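Local structure of imine reductase (Amycolatopsis orientalis, 5A9S) at residues 63-68 with 87-92; 94-99 with 114-119; 135-140 with 152-157. The protein probably reduces imines to amines with NADPH, and binds NADP on a Rossmann-type domain. All coordinates share one frame; numbering follows the deposited sequence.

Contact 1: 63-68 with 87-92; sequences RLLVVC and RGRVVV. With NAP (NADP nicotinamide-adenine-dinucleotide phosphate), chain D.
Strands 64-67 and 90-92 run parallel, their axes 4.7 Å apart at an angle of 26°, and Leu64, Leu65 and Val66 pair in register with Val90, Val91 and Val92. Four backbone bonds alternate across the seam: Val90 N to Arg63 O, Leu65 N to Val90 O (2.8 Å), Val92 N to Leu65 O and Val67 N to Val92 O, the last nearly straight. On the face carrying Leu64, Val90 and Val92, CD1 of Leu64 reaches across to CG2 of Val92 (3.6 Å) and to CG1 of Val90 (4.0 Å); helix 141-152 covers this face through Tyr147. On the other face Leu65 CD1 meets Val91 CG2, and Val67 CG2 lies 3.9 Å from Val91 CG1. These are inner strands of the Rossmann-type nucleotide-binding sheet, with strand 8-11 flanking 64-67. Just past the C-terminal end of strand 64-67, Cys68 SG approaches C5D of the bound NADP at 3.2 Å. At the opposite end Arg63, its CG anti to the backbone N (chi1 -170°) and its chain extended to NE, gives NE to Gly88 O at 3.0 Å, with the acceptor 19° out of the guanidinium plane. Val90 CG2 sits over one face of that guanidinium, toward its rim, while NH1 is held by a salt bridge to Glu146 and a hydrogen bond to Tyr147.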
loop_
_atom_site.group_PDB
_atom_site.type_symbol
_atom_site.label_atom_id
_atom_site.label_comp_id
_atom_site.label_asym_id
_atom_site.label_seq_id
_atom_site.Cartn_x
_atom_site.Cartn_y
_atom_site.Cartn_z
ATOM N N ARG A 63 20.812 23.668 -25.665
ATOM C CA ARG A 63 21.242 24.080 -24.359
ATOM C C ARG A 63 20.700 23.087 -23.298
ATOM O O ARG A 63 21.380 22.834 -22.295
ATOM C CB ARG A 63 20.785 25.499 -23.988
ATOM C CG ARG A 63 21.493 25.930 -22.717
ATOM C CD ARG A 63 21.175 27.289 -22.136
ATOM N NE ARG A 63 22.022 27.433 -20.940
ATOM C CZ ARG A 63 21.619 27.550 -19.663
ATOM N NH1 ARG A 63 20.336 27.592 -19.299
ATOM N NH2 ARG A 63 22.542 27.671 -18.720
ATOM N N LEU A 64 19.487 22.576 -23.481
ATOM C CA LEU A 64 18.925 21.557 -22.563
ATOM C C LEU A 64 19.154 20.135 -23.073
ATOM O O LEU A 64 18.711 19.788 -24.196
ATOM C CB LEU A 64 17.443 21.751 -22.374
ATOM C CG LEU A 64 16.770 20.802 -21.359
ATOM C CD1 LEU A 64 17.264 21.088 -19.956
ATOM C CD2 LEU A 64 15.265 20.900 -21.450
ATOM N N LEU A 65 19.794 19.320 -22.214
ATOM C CA LEU A 65 20.151 17.930 -22.510
ATOM C C LEU A 65 19.444 16.969 -21.511
ATOM O O LEU A 65 19.714 16.969 -20.310
ATOM C CB LEU A 65 21.661 17.713 -22.428
ATOM C CG LEU A 65 22.610 18.790 -23.012
ATOM C CD1 LEU A 65 24.047 18.515 -22.628
ATOM C CD2 LEU A 65 22.459 18.960 -24.542
ATOM N N VAL A 66 18.550 16.160 -22.037
ATOM C CA VAL A 66 17.780 15.246 -21.240
ATOM C C VAL A 66 18.464 13.919 -21.407
ATOM O O VAL A 66 18.571 13.446 -22.524
ATOM C CB VAL A 66 16.327 15.207 -21.704
ATOM C CG1 VAL A 66 15.577 14.102 -20.984
ATOM C CG2 VAL A 66 15.707 16.567 -21.486
ATOM N N VAL A 67 18.944 13.333 -20.304
ATOM C CA VAL A 67 19.712 12.079 -20.309
ATOM C C VAL A 67 18.917 10.965 -19.648
ATOM O O VAL A 67 18.466 11.095 -18.522
ATOM C CB VAL A 67 21.085 12.233 -19.630
ATOM C CG1 VAL A 67 21.882 10.942 -19.761
ATOM C CG2 VAL A 67 21.861 13.373 -20.279
ATOM N N CYS A 68 18.736 9.874 -20.391
ATOM C CA CYS A 68 17.998 8.713 -19.941
ATOM C C CYS A 68 18.728 7.448 -20.389
ATOM O O CYS A 68 18.339 6.763 -21.329
ATOM C CB CYS A 68 16.568 8.718 -20.461
ATOM S SG CYS A 68 15.606 7.520 -19.512
ATOM N N ARG A 87 30.110 22.871 -21.681
ATOM C CA ARG A 87 30.165 24.144 -20.974
ATOM C C ARG A 87 28.965 25.043 -21.289
ATOM O O ARG A 87 28.578 25.157 -22.425
ATOM C CB ARG A 87 31.485 24.879 -21.235
ATOM C CG ARG A 87 31.642 26.157 -20.396
ATOM C CD ARG A 87 33.095 26.647 -20.304
ATOM N NE ARG A 87 33.933 25.782 -19.461
ATOM C CZ ARG A 87 34.003 25.812 -18.110
ATOM N NH1 ARG A 87 33.297 26.696 -17.366
ATOM N NH2 ARG A 87 34.791 24.932 -17.478
ATOM N N GLY A 88 28.323 25.594 -20.244
ATOM C CA GLY A 88 27.180 26.479 -20.403
ATOM C C GLY A 88 25.867 25.785 -20.755
ATOM O O GLY A 88 24.878 26.448 -21.023
ATOM N N ARG A 89 25.837 24.460 -20.782
ATOM C CA ARG A 89 24.589 23.727 -21.052
ATOM C C ARG A 89 23.987 23.201 -19.729
ATOM O O ARG A 89 24.557 23.440 -18.658
ATOM C CB ARG A 89 24.871 22.597 -22.062
ATOM C CG ARG A 89 25.265 23.186 -23.383
ATOM C CD ARG A 89 25.609 22.164 -24.425
ATOM N NE ARG A 89 26.420 22.852 -25.412
ATOM C CZ ARG A 89 25.952 23.577 -26.413
ATOM N NH1 ARG A 89 24.659 23.706 -26.668
ATOM N NH2 ARG A 89 26.807 24.161 -27.213
ATOM N N VAL A 90 22.851 22.529 -19.818
ATOM C CA VAL A 90 22.153 21.968 -18.655
ATOM C C VAL A 90 21.817 20.518 -18.922
ATOM O O VAL A 90 21.201 20.217 -19.906
ATOM C CB VAL A 90 20.834 22.719 -18.320
ATOM C CG1 VAL A 90 20.041 21.977 -17.262
ATOM C CG2 VAL A 90 21.143 24.122 -17.821
ATOM N N VAL A 91 22.202 19.656 -18.003
ATOM C CA VAL A 91 21.810 18.246 -18.016
ATOM C C VAL A 91 20.689 17.964 -17.025
ATOM O O VAL A 91 20.801 18.316 -15.868
ATOM C CB VAL A 91 23.013 17.366 -17.641
ATOM C CG1 VAL A 91 22.605 15.918 -17.394
ATOM C CG2 VAL A 91 24.032 17.444 -18.769
ATOM N N VAL A 92 19.648 17.278 -17.503
ATOM C CA VAL A 92 18.586 16.735 -16.715
ATOM C C VAL A 92 18.764 15.260 -16.764
ATOM O O VAL A 92 18.516 14.658 -17.802
ATOM C CB VAL A 92 17.203 17.138 -17.290
ATOM C CG1 VAL A 92 16.069 16.496 -16.513
ATOM C CG2 VAL A 92 17.093 18.662 -17.264
HETATM P PA NAP D . 17.164 0.900 -19.932
HETATM O O1A NAP D . 17.603 -0.514 -20.300
HETATM O O2A NAP D . 17.176 1.243 -18.449
HETATM O O5B NAP D . 18.166 1.872 -20.737
HETATM C C5B NAP D . 18.394 1.653 -22.120
HETATM C C4B NAP D . 19.090 2.868 -22.681
HETATM O O4B NAP D . 20.327 3.101 -21.987
HETATM C C3B NAP D . 19.445 2.633 -24.133
HETATM O O3B NAP D . 19.312 3.860 -24.832
HETATM C C2B NAP D . 20.885 2.212 -24.055
HETATM O O2B NAP D . 21.637 2.376 -25.263
HETATM C C1B NAP D . 21.391 3.103 -22.940
HETATM N N9A NAP D . 22.689 2.583 -22.464
HETATM C C8A NAP D . 22.925 1.452 -21.776
HETATM N N7A NAP D . 24.243 1.290 -21.530
HETATM C C5A NAP D . 24.861 2.337 -22.093
HETATM C C6A NAP D . 26.255 2.801 -22.217
HETATM N N6A NAP D . 27.239 2.058 -21.668
HETATM N N1A NAP D . 26.473 3.963 -22.881
HETATM C C2A NAP D . 25.482 4.689 -23.428
HETATM N N3A NAP D . 24.193 4.322 -23.342
HETATM C C4A NAP D . 23.833 3.190 -22.705
HETATM O O3 NAP D . 15.768 1.300 -20.723
HETATM P PN NAP D . 14.866 2.675 -20.732
HETATM O O1N NAP D . 13.409 2.287 -20.704
HETATM O O2N NAP D . 15.341 3.779 -21.696
HETATM O O5D NAP D . 15.118 3.218 -19.244
HETATM C C5D NAP D . 15.890 4.352 -18.881
HETATM C C4D NAP D . 15.684 4.534 -17.375
HETATM O O4D NAP D . 14.454 5.167 -16.979
HETATM C C3D NAP D . 15.683 3.178 -16.623
HETATM O O3D NAP D . 16.979 2.680 -16.270
HETATM C C2D NAP D . 14.803 3.357 -15.414
HETATM O O2D NAP D . 15.547 3.350 -14.211
HETATM C C1D NAP D . 14.046 4.674 -15.671
HETATM N N1N NAP D . 12.601 4.364 -15.530
HETATM C C2N NAP D . 12.052 3.365 -16.289
HETATM C C3N NAP D . 10.695 3.009 -16.182
HETATM C C7N NAP D . 10.129 1.919 -17.044
HETATM O O7N NAP D . 9.206 1.246 -16.570
HETATM N N7N NAP D . 10.616 1.715 -18.285
HETATM C C4N NAP D . 9.876 3.688 -15.263
HETATM C C5N NAP D . 10.451 4.688 -14.483
HETATM C C6N NAP D . 11.824 5.014 -14.624
HETATM P P2B NAP D . 21.653 1.179 -26.342
HETATM O O1X NAP D . 22.753 1.601 -27.291
HETATM O O2X NAP D . 22.159 -0.008 -25.560
HETATM O O3X NAP D . 20.185 1.136 -26.831
#

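Contact 2: 94-99 with 114-119; sequences LNSGTP and TGYLDG. With NAP (NADP nicotinamide-adenine-dinucleotide phosphate), chain D.
Ser96 and Asp118 join the loop that follows strand 90-93 to strand 115-121 by a short side-chain hydrogen bond, Ser96 OG donating to Asp118 OD2 at 2.6 Å. Traced outward, Asp118 leaves the strand with CG anti to the backbone N (chi1 -155°), which carries the carboxylate to the serine. Its CB bears the carboxylate carbon CG, 3.5 Å from Ser96 OG. At the tip the two oxygens divide the work. OD2 takes the serine on its syn lone pair and Tyr116 OH, at 2.5 Å, on its anti lone pair, so two donors fix the rotation of the carboxylate. OD1 accepts from a water at 2.6 Å, which in turn accepts from the backbone N of Ser96 and lies within hydrogen-bonding distance of Gly119 O. This pairing of side chain and water ties the loop backbone to the strand and would probably stabilise the carboxylate in its charged form.

Two residues before Ser96, Leu94 CD1 rests 3.5 Å from Gly119 CA, so close that a side chain at Gly119 would collide with it, and Leu94 CA makes a C-H...O contact to Gly119 O. The neighbouring Asn95 faces the cofactor: its OD1 accepts from the ribose hydroxyl O2D of NADP at 2.6 Å, while ND2 is bonded to Leu69 O. The loop runs from strand 90-93 to helix 99-111, with Thr98 at the helix N-cap; that helix packs on Tyr116 and Asp118, and helix 141-152 touches Leu117.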
loop_
_atom_site.group_PDB
_atom_site.type_symbol
_atom_site.label_atom_id
_atom_site.label_comp_id
_atom_site.label_asym_id
_atom_site.label_seq_id
_atom_site.Cartn_x
_atom_site.Cartn_y
_atom_site.Cartn_z
ATOM N N LEU A 94 17.910 11.605 -15.812
ATOM C CA LEU A 94 16.698 10.892 -15.415
ATOM C C LEU A 94 16.938 9.416 -15.108
ATOM O O LEU A 94 15.983 8.654 -14.999
ATOM C CB LEU A 94 15.655 11.061 -16.503
ATOM C CG LEU A 94 14.575 12.156 -16.479
ATOM C CD1 LEU A 94 14.553 13.138 -15.345
ATOM C CD2 LEU A 94 14.460 12.873 -17.772
ATOM N N ASN A 95 18.190 9.048 -14.975
ATOM C CA ASN A 95 18.487 7.706 -14.642
ATOM C C ASN A 95 19.631 7.366 -13.728
ATOM O O ASN A 95 20.359 6.437 -14.005
ATOM C CB ASN A 95 18.376 6.715 -15.808
ATOM C CG ASN A 95 18.129 5.267 -15.341
ATOM O OD1 ASN A 95 17.514 5.047 -14.339
ATOM N ND2 ASN A 95 18.620 4.305 -16.074
ATOM N N SER A 96 19.798 8.094 -12.638
ATOM C CA SER A 96 20.712 7.621 -11.570
ATOM C C SER A 96 20.043 6.512 -10.734
ATOM O O SER A 96 18.816 6.513 -10.502
ATOM C CB SER A 96 21.149 8.719 -10.609
ATOM O OG SER A 96 21.339 9.921 -11.221
ATOM N N GLY A 97 20.908 5.602 -10.280
ATOM C CA GLY A 97 20.542 4.479 -9.468
ATOM C C GLY A 97 20.473 4.861 -7.998
ATOM O O GLY A 97 19.491 4.454 -7.365
ATOM N N THR A 98 21.489 5.558 -7.436
ATOM C CA THR A 98 21.546 5.834 -5.987
ATOM C C THR A 98 21.895 7.263 -5.781
ATOM O O THR A 98 22.426 7.903 -6.719
ATOM C CB THR A 98 22.647 5.016 -5.258
ATOM O OG1 THR A 98 23.909 5.522 -5.622
ATOM C CG2 THR A 98 22.638 3.583 -5.650
ATOM N N PRO A 99 21.693 7.775 -4.541
ATOM C CA PRO A 99 22.023 9.175 -4.305
ATOM C C PRO A 99 23.490 9.517 -4.493
ATOM O O PRO A 99 23.815 10.587 -4.967
ATOM C CB PRO A 99 21.600 9.396 -2.813
ATOM C CG PRO A 99 20.508 8.399 -2.626
ATOM C CD PRO A 99 20.922 7.212 -3.428
ATOM N N THR A 114 28.597 22.794 -16.513
ATOM C CA THR A 114 27.198 22.513 -16.934
ATOM C C THR A 114 26.249 22.496 -15.728
ATOM O O THR A 114 26.650 22.057 -14.638
ATOM C CB THR A 114 27.043 21.380 -17.970
ATOM O OG1 THR A 114 26.037 20.478 -17.575
ATOM C CG2 THR A 114 28.318 20.662 -18.233
ATOM N N GLY A 115 25.064 23.113 -15.891
ATOM C CA GLY A 115 23.970 22.982 -14.891
ATOM C C GLY A 115 23.462 21.542 -14.794
ATOM O O GLY A 115 23.553 20.754 -15.775
ATOM N N TYR A 116 22.929 21.183 -13.630
ATOM C CA TYR A 116 22.495 19.794 -13.342
ATOM C C TYR A 116 21.180 19.688 -12.560
ATOM O O TYR A 116 21.016 20.303 -11.512
ATOM C CB TYR A 116 23.574 19.062 -12.570
ATOM C CG TYR A 116 23.319 17.590 -12.445
ATOM C CD1 TYR A 116 23.614 16.726 -13.499
ATOM C CD2 TYR A 116 22.782 17.051 -11.293
ATOM C CE1 TYR A 116 23.411 15.360 -13.393
ATOM C CE2 TYR A 116 22.581 15.686 -11.160
ATOM C CZ TYR A 116 22.888 14.824 -12.209
ATOM O OH TYR A 116 22.634 13.458 -12.106
ATOM N N LEU A 117 20.248 18.918 -13.086
ATOM C CA LEU A 117 19.092 18.480 -12.360
ATOM C C LEU A 117 19.082 16.976 -12.409
ATOM O O LEU A 117 19.278 16.390 -13.473
ATOM C CB LEU A 117 17.800 18.946 -13.006
ATOM C CG LEU A 117 17.411 20.392 -12.939
ATOM C CD1 LEU A 117 16.069 20.603 -13.684
ATOM C CD2 LEU A 117 17.298 20.830 -11.477
ATOM N N ASP A 118 18.747 16.360 -11.294
ATOM C CA ASP A 118 18.498 14.940 -11.257
ATOM C C ASP A 118 16.965 14.741 -11.125
ATOM O O ASP A 118 16.289 15.417 -10.337
ATOM C CB ASP A 118 19.277 14.311 -10.103
ATOM C CG ASP A 118 19.571 12.831 -10.356
ATOM O OD1 ASP A 118 18.687 12.064 -9.989
ATOM O OD2 ASP A 118 20.644 12.453 -10.949
ATOM N N GLY A 119 16.429 13.792 -11.849
ATOM C CA GLY A 119 14.964 13.522 -11.886
ATOM C C GLY A 119 14.672 12.060 -11.772
ATOM O O GLY A 119 15.501 11.235 -12.182
HETATM P PA NAP D . 17.164 0.900 -19.932
HETATM O O1A NAP D . 17.603 -0.514 -20.300
HETATM O O2A NAP D . 17.176 1.243 -18.449
HETATM O O5B NAP D . 18.166 1.872 -20.737
HETATM C C5B NAP D . 18.394 1.653 -22.120
HETATM C C4B NAP D . 19.090 2.868 -22.681
HETATM O O4B NAP D . 20.327 3.101 -21.987
HETATM C C3B NAP D . 19.445 2.633 -24.133
HETATM O O3B NAP D . 19.312 3.860 -24.832
HETATM C C2B NAP D . 20.885 2.212 -24.055
HETATM O O2B NAP D . 21.637 2.376 -25.263
HETATM C C1B NAP D . 21.391 3.103 -22.940
HETATM N N9A NAP D . 22.689 2.583 -22.464
HETATM C C8A NAP D . 22.925 1.452 -21.776
HETATM N N7A NAP D . 24.243 1.290 -21.530
HETATM C C5A NAP D . 24.861 2.337 -22.093
HETATM C C6A NAP D . 26.255 2.801 -22.217
HETATM N N6A NAP D . 27.239 2.058 -21.668
HETATM N N1A NAP D . 26.473 3.963 -22.881
HETATM C C2A NAP D . 25.482 4.689 -23.428
HETATM N N3A NAP D . 24.193 4.322 -23.342
HETATM C C4A NAP D . 23.833 3.190 -22.705
HETATM O O3 NAP D . 15.768 1.300 -20.723
HETATM P PN NAP D . 14.866 2.675 -20.732
HETATM O O1N NAP D . 13.409 2.287 -20.704
HETATM O O2N NAP D . 15.341 3.779 -21.696
HETATM O O5D NAP D . 15.118 3.218 -19.244
HETATM C C5D NAP D . 15.890 4.352 -18.881
HETATM C C4D NAP D . 15.684 4.534 -17.375
HETATM O O4D NAP D . 14.454 5.167 -16.979
HETATM C C3D NAP D . 15.683 3.178 -16.623
HETATM O O3D NAP D . 16.979 2.680 -16.270
HETATM C C2D NAP D . 14.803 3.357 -15.414
HETATM O O2D NAP D . 15.547 3.350 -14.211
HETATM C C1D NAP D . 14.046 4.674 -15.671
HETATM N N1N NAP D . 12.601 4.364 -15.530
HETATM C C2N NAP D . 12.052 3.365 -16.289
HETATM C C3N NAP D . 10.695 3.009 -16.182
HETATM C C7N NAP D . 10.129 1.919 -17.044
HETATM O O7N NAP D . 9.206 1.246 -16.570
HETATM N N7N NAP D . 10.616 1.715 -18.285
HETATM C C4N NAP D . 9.876 3.688 -15.263
HETATM C C5N NAP D . 10.451 4.688 -14.483
HETATM C C6N NAP D . 11.824 5.014 -14.624
HETATM P P2B NAP D . 21.653 1.179 -26.342
HETATM O O1X NAP D . 22.753 1.601 -27.291
HETATM O O2X NAP D . 22.159 -0.008 -25.560
HETATM O O3X NAP D . 20.185 1.136 -26.831
HETATM O O HOH W 1 18.142 10.199 -11.714
#

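Contact 3: 135-140 with 152-157; sequences FLYSGS and AGLGDP
Phe135 and Pro157 form a parallel bridge between strands 134-139 and 156-159, and one backbone hydrogen bond within the two segments holds it: Phe135 N to Asp156 O, 3.1 Å and nearly straight, although the donor stands 31° out of the carbonyl plane. A C-H...O contact from Pro157 CA to Phe135 O, 3.5 Å, lies beside it, and the pairing goes on to Val158, whose backbone is hydrogen-bonded to that of Phe135.

Apolar contacts come next. With chi1 -79°, which sets CG anti to its carbonyl carbon, the Phe135 ring lies under Leu154, whose CB stands over one face in a CH-pi contact, 4.0 Å from the centroid and 24° off the normal. CE1 of the ring lies 3.5 Å from Leu154 O, which also accepts from Ser133 OG. Gly155, with positive phi where the chain leaves helix 141-152, brings its CA near Phe135 CD1; a side chain there would strike the ring. On the same strand as Phe135, Tyr137 CE2 lies 3.5 Å from Pro157 CB. The two strands and this helix make a beta-alpha-beta unit at the edge of the Rossmann-type sheet, and Leu20 of helix 15-26 packs on both Phe135 and Leu154. An alanine in place of Phe135 would remove the ring and is likely to leave Leu154 CB without its aromatic surface, opening a gap against Leu20.

The polar group of contacts is bridged by water: one molecule, near the plane of the Tyr137 ring, is hydrogen-bonded to Tyr137 OH at 2.6 Å and donates to Gly155 O at 3.1 Å.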
loop_
_atom_site.group_PDB
_atom_site.type_symbol
_atom_site.label_atom_id
_atom_site.label_comp_id
_atom_site.label_asym_id
_atom_site.label_seq_id
_atom_site.Cartn_x
_atom_site.Cartn_y
_atom_site.Cartn_z
ATOM N N PHE A 135 7.091 13.480 -12.422
ATOM C CA PHE A 135 8.535 13.381 -12.378
ATOM C C PHE A 135 8.962 14.166 -11.126
ATOM O O PHE A 135 8.535 15.300 -10.928
ATOM C CB PHE A 135 9.183 14.063 -13.588
ATOM C CG PHE A 135 9.176 13.275 -14.855
ATOM C CD1 PHE A 135 8.044 12.627 -15.331
ATOM C CD2 PHE A 135 10.316 13.297 -15.677
ATOM C CE1 PHE A 135 8.039 11.959 -16.554
ATOM C CE2 PHE A 135 10.300 12.664 -16.916
ATOM C CZ PHE A 135 9.162 11.974 -17.338
ATOM N N LEU A 136 9.839 13.572 -10.352
ATOM C CA LEU A 136 10.466 14.219 -9.188
ATOM C C LEU A 136 11.837 14.776 -9.588
ATOM O O LEU A 136 12.584 14.089 -10.251
ATOM C CB LEU A 136 10.672 13.197 -8.085
ATOM C CG LEU A 136 9.434 12.433 -7.592
ATOM C CD1 LEU A 136 9.782 11.639 -6.395
ATOM C CD2 LEU A 136 8.261 13.344 -7.304
ATOM N N TYR A 137 12.129 16.018 -9.196
ATOM C CA TYR A 137 13.365 16.676 -9.508
ATOM C C TYR A 137 14.055 17.162 -8.252
ATOM O O TYR A 137 13.421 17.579 -7.269
ATOM C CB TYR A 137 13.132 17.905 -10.432
ATOM C CG TYR A 137 12.639 17.528 -11.787
ATOM C CD1 TYR A 137 13.527 17.067 -12.753
ATOM C CD2 TYR A 137 11.275 17.535 -12.089
ATOM C CE1 TYR A 137 13.078 16.656 -13.988
ATOM C CE2 TYR A 137 10.811 17.189 -13.343
ATOM C CZ TYR A 137 11.720 16.748 -14.300
ATOM O OH TYR A 137 11.321 16.345 -15.527
ATOM N N SER A 138 15.384 17.161 -8.323
ATOM C CA SER A 138 16.227 17.795 -7.373
ATOM C C SER A 138 17.455 18.401 -8.057
ATOM O O SER A 138 17.976 17.849 -9.038
ATOM C CB SER A 138 16.620 16.823 -6.235
ATOM O OG SER A 138 17.307 15.658 -6.621
ATOM N N GLY A 139 17.909 19.528 -7.528
ATOM C CA GLY A 139 19.038 20.287 -8.095
ATOM C C GLY A 139 18.721 21.775 -8.066
ATOM O O GLY A 139 17.686 22.178 -7.555
ATOM N N SER A 140 19.646 22.571 -8.580
ATOM C CA SER A 140 19.549 24.023 -8.592
ATOM C C SER A 140 18.146 24.544 -8.859
ATOM O O SER A 140 17.528 24.209 -9.880
ATOM C CB SER A 140 20.486 24.602 -9.677
ATOM O OG SER A 140 20.046 25.911 -9.944
ATOM N N ALA A 152 7.455 20.292 -17.686
ATOM C CA ALA A 152 6.010 20.025 -17.482
ATOM C C ALA A 152 5.384 19.268 -18.629
ATOM O O ALA A 152 4.438 18.527 -18.414
ATOM C CB ALA A 152 5.248 21.303 -17.199
ATOM N N GLY A 153 5.943 19.377 -19.839
ATOM C CA GLY A 153 5.459 18.566 -20.922
ATOM C C GLY A 153 5.629 17.060 -20.718
ATOM O O GLY A 153 4.922 16.254 -21.350
ATOM N N LEU A 154 6.585 16.677 -19.882
ATOM C CA LEU A 154 6.834 15.279 -19.592
ATOM C C LEU A 154 5.962 14.674 -18.493
ATOM O O LEU A 154 5.622 13.495 -18.540
ATOM C CB LEU A 154 8.271 15.078 -19.203
ATOM C CG LEU A 154 9.382 15.040 -20.219
ATOM C CD1 LEU A 154 8.983 15.183 -21.682
ATOM C CD2 LEU A 154 10.526 15.949 -19.806
ATOM N N GLY A 155 5.605 15.501 -17.529
ATOM C CA GLY A 155 4.928 15.048 -16.342
ATOM C C GLY A 155 4.939 16.217 -15.414
ATOM O O GLY A 155 5.756 17.126 -15.564
ATOM N N ASP A 156 3.996 16.209 -14.500
ATOM C CA ASP A 156 3.943 17.215 -13.482
ATOM C C ASP A 156 5.280 17.211 -12.731
ATOM O O ASP A 156 5.685 16.178 -12.188
ATOM C CB ASP A 156 2.779 16.909 -12.534
ATOM C CG ASP A 156 2.654 17.932 -11.423
ATOM O OD1 ASP A 156 2.969 19.120 -11.654
ATOM O OD2 ASP A 156 2.259 17.529 -10.310
ATOM N N PRO A 157 6.010 18.348 -12.753
ATOM C CA PRO A 157 7.342 18.370 -12.177
ATOM C C PRO A 157 7.306 18.806 -10.728
ATOM O O PRO A 157 6.876 19.914 -10.436
ATOM C CB PRO A 157 8.085 19.403 -13.040
ATOM C CG PRO A 157 7.037 20.304 -13.594
ATOM C CD PRO A 157 5.696 19.633 -13.419
HETATM O O HOH W 2 8.776 16.563 -15.846
#

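Overall arrangement
The three contacts follow one another along the chain and all reach the same sheet, in which 90-93 neighbours 115-121, and 115-121 neighbours the antiparallel 134-139. Contacts 1 and 2 have centres about 11 Å apart and are joined by probable backbone bonds, Val67 O to Leu94 N and Val91 N to Gly115 O, each 2.8 Å. Contacts 2 and 3, also about 11 Å apart between centres, meet where Asp118 N lies 2.8 Å from Ser138 O. Val92 CG1 packs on Tyr137 CE1 at 3.9 Å, linking contact 1 to contact 3. Contacts 1 and 2 touch NADP directly, whereas the Phe135 side chain of contact 3 stays about 8 Å from it.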